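Local coordinates for protein glycoside transferase (Listeria monocytogenes, PDB 6R2M) that is an extracellular glycoside hydrolase that probably acts on exopolysaccharide, at residues Y48-I53 / N85-E90; T95-I100 / V144-F149. One frame throughout, in Å; residues are numbered along the deposited sequence.

Contact 1 of 2, residues Y48-I53 / N85-E90; sequences YLAESI and NFIKWE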
ATOM      1  N   TYR A  48       0.017  14.248  -6.952  1.00  9.98           N
ATOM      2  CA  TYR A  48       1.096  13.422  -7.487  1.00  6.89           C
ATOM      3  C   TYR A  48       1.735  12.706  -6.301  1.00  9.12           C
ATOM      4  O   TYR A  48       2.671  13.209  -5.685  1.00  8.78           O
ATOM      5  CB  TYR A  48       2.100  14.273  -8.258  1.00 10.53           C
ATOM      6  CG  TYR A  48       1.410  15.202  -9.224  1.00 10.85           C
ATOM      7  CD1 TYR A  48       0.828  14.711 -10.385  1.00 12.23           C
ATOM      8  CD2 TYR A  48       1.309  16.555  -8.950  1.00 19.79           C
ATOM      9  CE1 TYR A  48       0.168  15.564 -11.267  1.00 15.69           C
ATOM     10  CE2 TYR A  48       0.662  17.411  -9.820  1.00 26.53           C
ATOM     11  CZ  TYR A  48       0.093  16.909 -10.971  1.00 25.82           C
ATOM     12  OH  TYR A  48      -0.551  17.765 -11.841  1.00 32.24           O
ATOM     13  N   LEU A  49       1.224  11.511  -6.005  1.00  6.72           N
ATOM     14  CA  LEU A  49       1.430  10.849  -4.716  1.00  6.92           C
ATOM     15  C   LEU A  49       2.643   9.923  -4.730  1.00  6.80           C
ATOM     16  O   LEU A  49       2.875   9.203  -5.704  1.00  8.15           O
ATOM     17  CB  LEU A  49       0.191  10.025  -4.347  1.00  8.45           C
ATOM     18  CG  LEU A  49      -1.128  10.809  -4.261  1.00  7.39           C
ATOM     19  CD1 LEU A  49      -2.307   9.851  -4.212  1.00  9.57           C
ATOM     20  CD2 LEU A  49      -1.120  11.674  -3.015  1.00  8.97           C
ATOM     21  N   ALA A  50       3.413   9.938  -3.629  1.00  5.87           N
ATOM     22  CA  ALA A  50       4.440   8.916  -3.456  1.00  6.24           C
ATOM     23  C   ALA A  50       3.823   7.532  -3.470  1.00  7.14           C
ATOM     24  O   ALA A  50       4.466   6.560  -3.898  1.00  7.13           O
ATOM     25  CB  ALA A  50       5.222   9.149  -2.153  1.00  5.70           C
ATOM     26  N   GLU A  51       2.581   7.429  -2.999  1.00  5.42           N
ATOM     27  CA  GLU A  51       1.846   6.178  -3.034  1.00  4.80           C
ATOM     28  C   GLU A  51       1.721   5.659  -4.461  1.00  7.01           C
ATOM     29  O   GLU A  51       1.977   4.476  -4.734  1.00  6.28           O
ATOM     30  CB  GLU A  51       0.472   6.414  -2.410  1.00  8.31           C
ATOM     31  CG  GLU A  51      -0.483   5.253  -2.493  1.00  9.59           C
ATOM     32  CD  GLU A  51      -1.810   5.631  -1.898  1.00  9.63           C
ATOM     33  OE1 GLU A  51      -2.614   6.275  -2.603  1.00 12.52           O
ATOM     34  OE2 GLU A  51      -2.030   5.306  -0.723  1.00 12.76           O
ATOM     35  N   SER A  52       1.351   6.542  -5.386  1.00  6.91           N
ATOM     36  CA  SER A  52       1.134   6.127  -6.767  1.00  5.32           C
ATOM     37  C   SER A  52       2.430   5.692  -7.439  1.00  6.71           C
ATOM     38  O   SER A  52       2.473   4.631  -8.075  1.00  6.18           O
ATOM     39  CB  SER A  52       0.473   7.244  -7.567  1.00  5.62           C
ATOM     40  OG  SER A  52      -0.731   7.642  -6.963  1.00  6.52           O
ATOM     41  N   ILE A  53       3.502   6.492  -7.321  1.00  8.32           N
ATOM     42  CA  ILE A  53       4.750   6.103  -7.977  1.00  7.42           C
ATOM     43  C   ILE A  53       5.290   4.819  -7.355  1.00  7.53           C
ATOM     44  O   ILE A  53       5.805   3.951  -8.065  1.00  8.26           O
ATOM     45  CB  ILE A  53       5.783   7.260  -7.967  1.00  7.06           C
ATOM     46  CG1 ILE A  53       6.986   6.923  -8.855  1.00 10.37           C
ATOM     47  CG2 ILE A  53       6.259   7.591  -6.548  1.00  8.75           C
ATOM     48  CD1 ILE A  53       7.942   8.109  -9.067  1.00  7.39           C
ATOM     49  N   ASN A  85      17.199  12.817   2.155  1.00 14.30           N
ATOM     50  CA  ASN A  85      16.800  11.442   1.881  1.00 13.38           C
ATOM     51  C   ASN A  85      15.428  11.102   2.444  1.00 12.07           C
ATOM     52  O   ASN A  85      15.140   9.934   2.708  1.00 13.03           O
ATOM     53  CB  ASN A  85      17.837  10.443   2.396  1.00 18.05           C
ATOM     54  CG  ASN A  85      19.155  10.569   1.677  1.00 24.25           C
ATOM     55  OD1 ASN A  85      19.243  10.311   0.480  1.00 26.13           O
ATOM     56  ND2 ASN A  85      20.191  10.973   2.405  1.00 27.49           N
ATOM     57  N   PHE A  86      14.571  12.105   2.618  1.00  9.79           N
ATOM     58  CA  PHE A  86      13.161  11.872   2.896  1.00  8.56           C
ATOM     59  C   PHE A  86      12.393  11.792   1.584  1.00  8.72           C
ATOM     60  O   PHE A  86      12.803  12.365   0.569  1.00 10.51           O
ATOM     61  CB  PHE A  86      12.570  12.986   3.765  1.00 10.93           C
ATOM     62  CG  PHE A  86      13.135  13.040   5.159  1.00 10.47           C
ATOM     63  CD1 PHE A  86      12.603  12.261   6.173  1.00 14.23           C
ATOM     64  CD2 PHE A  86      14.208  13.870   5.443  1.00  9.36           C
ATOM     65  CE1 PHE A  86      13.139  12.324   7.463  1.00 13.42           C
ATOM     66  CE2 PHE A  86      14.758  13.924   6.715  1.00 14.70           C
ATOM     67  CZ  PHE A  86      14.219  13.149   7.721  1.00 15.35           C
ATOM     68  N   ILE A  87      11.281  11.067   1.603  1.00  6.70           N
ATOM     69  CA  ILE A  87      10.393  10.961   0.442  1.00  8.56           C
ATOM     70  C   ILE A  87       9.148  11.778   0.759  1.00  7.67           C
ATOM     71  O   ILE A  87       8.371  11.409   1.646  1.00  8.76           O
ATOM     72  CB  ILE A  87      10.025   9.503   0.113  1.00  6.77           C
ATOM     73  CG1 ILE A  87      11.262   8.670  -0.228  1.00  8.04           C
ATOM     74  CG2 ILE A  87       9.056   9.470  -1.084  1.00  7.48           C
ATOM     75  CD1 ILE A  87      10.961   7.181  -0.427  1.00 11.18           C
ATOM     76  N   LYS A  88       8.960  12.902   0.056  1.00  7.87           N
ATOM     77  CA  LYS A  88       7.724  13.670   0.197  1.00  5.59           C
ATOM     78  C   LYS A  88       6.514  12.798  -0.127  1.00  7.27           C
ATOM     79  O   LYS A  88       6.518  12.069  -1.119  1.00  8.46           O
ATOM     80  CB  LYS A  88       7.739  14.867  -0.750  1.00  9.06           C
ATOM     81  CG  LYS A  88       8.776  15.913  -0.457  1.00 11.45           C
ATOM     82  CD  LYS A  88       8.655  17.000  -1.506  1.00 14.20           C
ATOM     83  CE  LYS A  88       9.594  18.155  -1.243  1.00 26.96           C
ATOM     84  NZ  LYS A  88       9.426  19.182  -2.307  1.00 21.73           N
ATOM     85  N   TRP A  89       5.459  12.882   0.694  1.00  6.99           N
ATOM     86  CA  TRP A  89       4.292  12.043   0.410  1.00  5.68           C
ATOM     87  C   TRP A  89       3.568  12.492  -0.858  1.00  8.77           C
ATOM     88  O   TRP A  89       2.845  11.692  -1.456  1.00  6.80           O
ATOM     89  CB  TRP A  89       3.334  11.996   1.617  1.00  6.11           C
ATOM     90  CG  TRP A  89       2.524  13.237   1.840  1.00  6.61           C
ATOM     91  CD1 TRP A  89       2.853  14.306   2.631  1.00 10.32           C
ATOM     92  CD2 TRP A  89       1.237  13.539   1.275  1.00  9.02           C
ATOM     93  NE1 TRP A  89       1.848  15.249   2.589  1.00  9.43           N
ATOM     94  CE2 TRP A  89       0.849  14.803   1.765  1.00 11.62           C
ATOM     95  CE3 TRP A  89       0.368  12.858   0.413  1.00 10.90           C
ATOM     96  CZ2 TRP A  89      -0.359  15.410   1.407  1.00 10.21           C
ATOM     97  CZ3 TRP A  89      -0.834  13.463   0.062  1.00 13.80           C
ATOM     98  CH2 TRP A  89      -1.186  14.725   0.555  1.00 14.85           C
ATOM     99  N   GLU A  90       3.761  13.742  -1.294  1.00  6.45           N
ATOM    100  CA  GLU A  90       3.340  14.162  -2.630  1.00  6.95           C
ATOM    101  C   GLU A  90       4.332  15.196  -3.146  1.00  7.58           C
ATOM    102  O   GLU A  90       5.049  15.844  -2.377  1.00  8.94           O
ATOM    103  CB  GLU A  90       1.896  14.698  -2.640  1.00  9.85           C
ATOM    104  CG  GLU A  90       1.689  16.048  -1.977  1.00 10.17           C
ATOM    105  CD  GLU A  90       0.256  16.549  -2.136  1.00 13.81           C
ATOM    106  OE1 GLU A  90      -0.458  16.045  -3.038  1.00 11.07           O
ATOM    107  OE2 GLU A  90      -0.150  17.437  -1.359  1.00 12.48           O
TER
HETATM  108  O   HOH W   1       0.760  16.576  -5.605  1.00 12.49           O
HETATM  109  O   HOH W   2       1.533   9.350  -1.015  1.00  7.29           O
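The start of helix 50-62 is pinned here to the loop that leads from helix 66-79 toward helix 100-116, through a single beta bridge between Leu49 and Glu90 and a small apolar patch beside it. Leu49 is the N-cap residue. The first helical amide, Ala50 N, donates to Trp89 O at 2.8 Å, with an almost straight N-H (168°) that meets the carbonyl from above its plane. The next amide, Glu51 N, is reached through a water that accepts from it and donates to Trp89 O, so one carbonyl serves one amide directly and the next through the water. Ala50 CB points into the loop, 3.4 Å from Lys88 O and 4.0 Å from Ile87 CG2. The indole of Trp89, swung between its own N and carbonyl carbon (chi1 74°), runs alongside Leu49 and brings Trp89 CZ3 to 3.6 Å from Leu49 CD2. Glu90 CG lies over one face of that ring, toward its rim. Glu90 OE1 accepts from a second water, which takes Tyr48 N, and is also hydrogen-bonded to His47 ND1. Such docking of a helix N terminus on an inter-helix loop suits the helix-rich, probably (alpha/alpha)6-barrel, architecture of this hydrolase.

Contact 2 of 2, residues T95-I100 / V144-F149; sequences TTTNAI and VDFYDF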
ATOM      1  N   THR A  95       5.117  20.554   0.407  1.00  9.85           N
ATOM      2  CA  THR A  95       5.028  19.331   1.198  1.00  8.24           C
ATOM      3  C   THR A  95       6.244  19.214   2.095  1.00  9.34           C
ATOM      4  O   THR A  95       7.381  19.263   1.618  1.00  9.75           O
ATOM      5  CB  THR A  95       4.927  18.110   0.284  1.00  7.87           C
ATOM      6  OG1 THR A  95       3.761  18.245  -0.536  1.00 11.48           O
ATOM      7  CG2 THR A  95       4.822  16.812   1.109  1.00  8.92           C
ATOM      8  N   THR A  96       6.009  19.011   3.389  1.00  8.19           N
ATOM      9  CA  THR A  96       7.099  18.998   4.357  1.00 11.22           C
ATOM     10  C   THR A  96       7.174  17.694   5.135  1.00  9.44           C
ATOM     11  O   THR A  96       7.919  17.625   6.118  1.00  8.88           O
ATOM     12  CB  THR A  96       6.976  20.164   5.346  1.00 13.10           C
ATOM     13  OG1 THR A  96       5.734  20.067   6.051  1.00 15.42           O
ATOM     14  CG2 THR A  96       7.051  21.505   4.610  1.00 17.54           C
ATOM     15  N   THR A  97       6.411  16.675   4.745  1.00  8.01           N
ATOM     16  CA  THR A  97       6.353  15.413   5.463  1.00  9.82           C
ATOM     17  C   THR A  97       6.450  14.244   4.493  1.00  8.31           C
ATOM     18  O   THR A  97       6.141  14.364   3.302  1.00  9.11           O
ATOM     19  CB  THR A  97       5.042  15.276   6.269  1.00 10.20           C
ATOM     20  OG1 THR A  97       3.929  15.543   5.407  1.00 11.60           O
ATOM     21  CG2 THR A  97       4.984  16.274   7.403  1.00 12.08           C
ATOM     22  N   ASN A  98       6.880  13.103   5.036  1.00  9.31           N
ATOM     23  CA  ASN A  98       6.774  11.813   4.369  1.00  9.98           C
ATOM     24  C   ASN A  98       5.468  11.138   4.799  1.00  7.66           C
ATOM     25  O   ASN A  98       4.626  11.733   5.473  1.00  9.79           O
ATOM     26  CB  ASN A  98       7.986  10.945   4.716  1.00  8.38           C
ATOM     27  CG  ASN A  98       7.987  10.532   6.177  1.00  9.13           C
ATOM     28  OD1 ASN A  98       7.532  11.284   7.032  1.00  7.87           O
ATOM     29  ND2 ASN A  98       8.452   9.315   6.465  1.00 10.44           N
ATOM     30  N   ALA A  99       5.296   9.872   4.420  1.00  8.73           N
ATOM     31  CA  ALA A  99       4.306   8.975   5.016  1.00  7.78           C
ATOM     32  C   ALA A  99       4.970   7.613   5.063  1.00  5.49           C
ATOM     33  O   ALA A  99       5.410   7.123   4.017  1.00  7.33           O
ATOM     34  CB  ALA A  99       3.007   8.927   4.199  1.00  8.26           C
ATOM     35  N   ILE A 100       5.096   7.014   6.255  1.00  7.68           N
ATOM     36  CA  ILE A 100       5.959   5.833   6.345  1.00  6.64           C
ATOM     37  C   ILE A 100       5.466   4.714   5.440  1.00  8.82           C
ATOM     38  O   ILE A 100       6.277   3.964   4.891  1.00  5.93           O
ATOM     39  CB  ILE A 100       6.136   5.329   7.792  1.00  9.40           C
ATOM     40  CG1 ILE A 100       4.811   4.860   8.419  1.00  8.38           C
ATOM     41  CG2 ILE A 100       6.885   6.354   8.625  1.00 11.80           C
ATOM     42  CD1 ILE A 100       4.979   4.301   9.852  1.00 11.52           C
ATOM     43  N   VAL A 144       5.955   6.218  13.898  1.00  5.89           N
ATOM     44  CA  VAL A 144       4.811   7.112  13.813  1.00  6.97           C
ATOM     45  C   VAL A 144       4.614   7.467  12.336  1.00  7.96           C
ATOM     46  O   VAL A 144       5.453   7.160  11.486  1.00  8.89           O
ATOM     47  CB  VAL A 144       4.974   8.372  14.691  1.00  9.18           C
ATOM     48  CG1 VAL A 144       5.047   7.979  16.168  1.00  8.73           C
ATOM     49  CG2 VAL A 144       6.233   9.155  14.302  1.00  9.14           C
ATOM     50  N   ASP A 145       3.489   8.121  12.034  1.00  5.72           N
ATOM     51  CA  ASP A 145       3.055   8.196  10.635  1.00  6.00           C
ATOM     52  C   ASP A 145       4.029   8.960   9.755  1.00  9.33           C
ATOM     53  O   ASP A 145       4.125   8.686   8.549  1.00  7.94           O
ATOM     54  CB  ASP A 145       1.685   8.857  10.535  1.00  6.69           C
ATOM     55  CG  ASP A 145       0.575   7.971  11.056  1.00  8.81           C
ATOM     56  OD1 ASP A 145       0.768   6.739  11.130  1.00  8.09           O
ATOM     57  OD2 ASP A 145      -0.487   8.518  11.419  1.00 13.97           O
ATOM     58  N   PHE A 146       4.714   9.948  10.312  1.00  7.39           N
ATOM     59  CA  PHE A 146       5.499  10.837   9.470  1.00  8.44           C
ATOM     60  C   PHE A 146       6.454  11.637  10.330  1.00  8.57           C
ATOM     61  O   PHE A 146       6.342  11.677  11.557  1.00  9.63           O
ATOM     62  CB  PHE A 146       4.621  11.791   8.649  1.00  9.35           C
ATOM     63  CG  PHE A 146       3.758  12.697   9.472  1.00  8.19           C
ATOM     64  CD1 PHE A 146       4.284  13.826  10.098  1.00 10.26           C
ATOM     65  CD2 PHE A 146       2.409  12.437   9.592  1.00 10.58           C
ATOM     66  CE1 PHE A 146       3.466  14.659  10.851  1.00 13.84           C
ATOM     67  CE2 PHE A 146       1.591  13.267  10.341  1.00 16.17           C
ATOM     68  CZ  PHE A 146       2.122  14.381  10.961  1.00 14.82           C
ATOM     69  N   TYR A 147       7.418  12.236   9.651  1.00  8.52           N
ATOM     70  CA  TYR A 147       8.330  13.200  10.232  1.00  9.24           C
ATOM     71  C   TYR A 147       8.270  14.435   9.352  1.00  9.81           C
ATOM     72  O   TYR A 147       8.379  14.332   8.122  1.00  9.59           O
ATOM     73  CB  TYR A 147       9.756  12.645  10.302  1.00  8.02           C
ATOM     74  CG  TYR A 147      10.800  13.623  10.803  1.00  9.85           C
ATOM     75  CD1 TYR A 147      10.877  13.943  12.147  1.00 13.46           C
ATOM     76  CD2 TYR A 147      11.713  14.207   9.928  1.00 10.77           C
ATOM     77  CE1 TYR A 147      11.835  14.824  12.614  1.00 14.20           C
ATOM     78  CE2 TYR A 147      12.674  15.089  10.386  1.00 13.59           C
ATOM     79  CZ  TYR A 147      12.716  15.394  11.728  1.00 12.16           C
ATOM     80  OH  TYR A 147      13.673  16.260  12.203  1.00 19.57           O
ATOM     81  N   ASP A 148       8.036  15.591   9.967  1.00 10.17           N
ATOM     82  CA  ASP A 148       8.118  16.855   9.242  1.00  8.57           C
ATOM     83  C   ASP A 148       9.578  17.287   9.226  1.00 12.89           C
ATOM     84  O   ASP A 148      10.136  17.674  10.258  1.00 12.06           O
ATOM     85  CB  ASP A 148       7.222  17.904   9.886  1.00 10.10           C
ATOM     86  CG  ASP A 148       7.080  19.136   9.034  1.00 11.45           C
ATOM     87  OD1 ASP A 148       8.114  19.689   8.626  1.00 10.94           O
ATOM     88  OD2 ASP A 148       5.931  19.552   8.766  1.00 13.45           O
ATOM     89  N   PHE A 149      10.210  17.191   8.065  1.00  9.70           N
ATOM     90  CA  PHE A 149      11.635  17.454   7.931  1.00 12.01           C
ATOM     91  C   PHE A 149      11.948  18.925   7.706  1.00 12.32           C
ATOM     92  O   PHE A 149      13.127  19.273   7.556  1.00 17.25           O
ATOM     93  CB  PHE A 149      12.217  16.616   6.783  1.00 11.96           C
ATOM     94  CG  PHE A 149      11.393  16.655   5.537  1.00 11.98           C
ATOM     95  CD1 PHE A 149      11.478  17.741   4.674  1.00 12.52           C
ATOM     96  CD2 PHE A 149      10.520  15.619   5.227  1.00 10.90           C
ATOM     97  CE1 PHE A 149      10.713  17.793   3.519  1.00 14.90           C
ATOM     98  CE2 PHE A 149       9.760  15.661   4.074  1.00 10.28           C
ATOM     99  CZ  PHE A 149       9.857  16.749   3.222  1.00 12.33           C
TER
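Residues 95-100, the end of the loop and the first residue of helix 100-116, run roughly antiparallel to 144-149, and four hydrogen bonds join the two, two of them using side chains. At one end Phe149 N donates a hydrogen bond to Thr96 O at 3.0 Å, nearly along the C=O axis, though the N-H is bent (138°). The same oxygen lies 3.3 Å above the centre of the Phe149 ring, whose chi1 of 46° folds it back over the Thr96 carbonyl. Thr96 OG1 donates to Asp148 OD2 at 2.8 Å, meeting the carboxylate from above its plane; the other oxygen, OD1, is held by Val150 N and His151 N, so both carboxylate oxygens are engaged, OD2 across the contact and OD1 by the amides that follow Asp148, where it makes an Asx turn with Val150.

In the middle, a side chain replaces a backbone acceptor. Asn98 OD1 takes Tyr147 N at 2.8 Å, straight (168°) and in the plane of the amide, while ND2 is bonded to Asp103 OD2 of the following helix, which fixes the orientation of the amide. Asn98 N, by contrast, is buried without a partner. Thr97 CG2 packs 3.7 Å from Phe146 CD1. At the far end Ile100 N, the first helical amide after the N-cap Ala99, donates to Asp145 O at 3.0 Å. Ile100 CG2 presses against Val144 O, itself satisfied by Ser137 OG. Asp145 OD2 is hydrogen-bonded to His159 ND1 and Thr157 OG1.

Across the other edge, the Phe146 backbone is hydrogen-bonded to that of Ala155, so 95-100 flanks the hairpin of strands 147-148 and 153-154 as an irregular, extended segment in which the Asn98 side chain stands in for a backbone acceptor.

Overall arrangement
From the N terminus, the chain enters contact 1 at the start of helix 50-62, passes through helix 66-79, and returns in 85-90 to close the first loop. Five residues later contact 2 opens at 95-100; helices 100-116 and 120-136 and a short pair of strands follow before 144-149 closes the second loop. The two are in series, neither enclosing nor crossing the other. They nevertheless touch: Trp89 N probably bonds to Thr97 O, and the Phe86 and Tyr147 rings meet. Residues 85-99 thus form a continuous linker lying between the start of helix 50-62 and the 147-154 hairpin, with helix 100-116 leaving from its end.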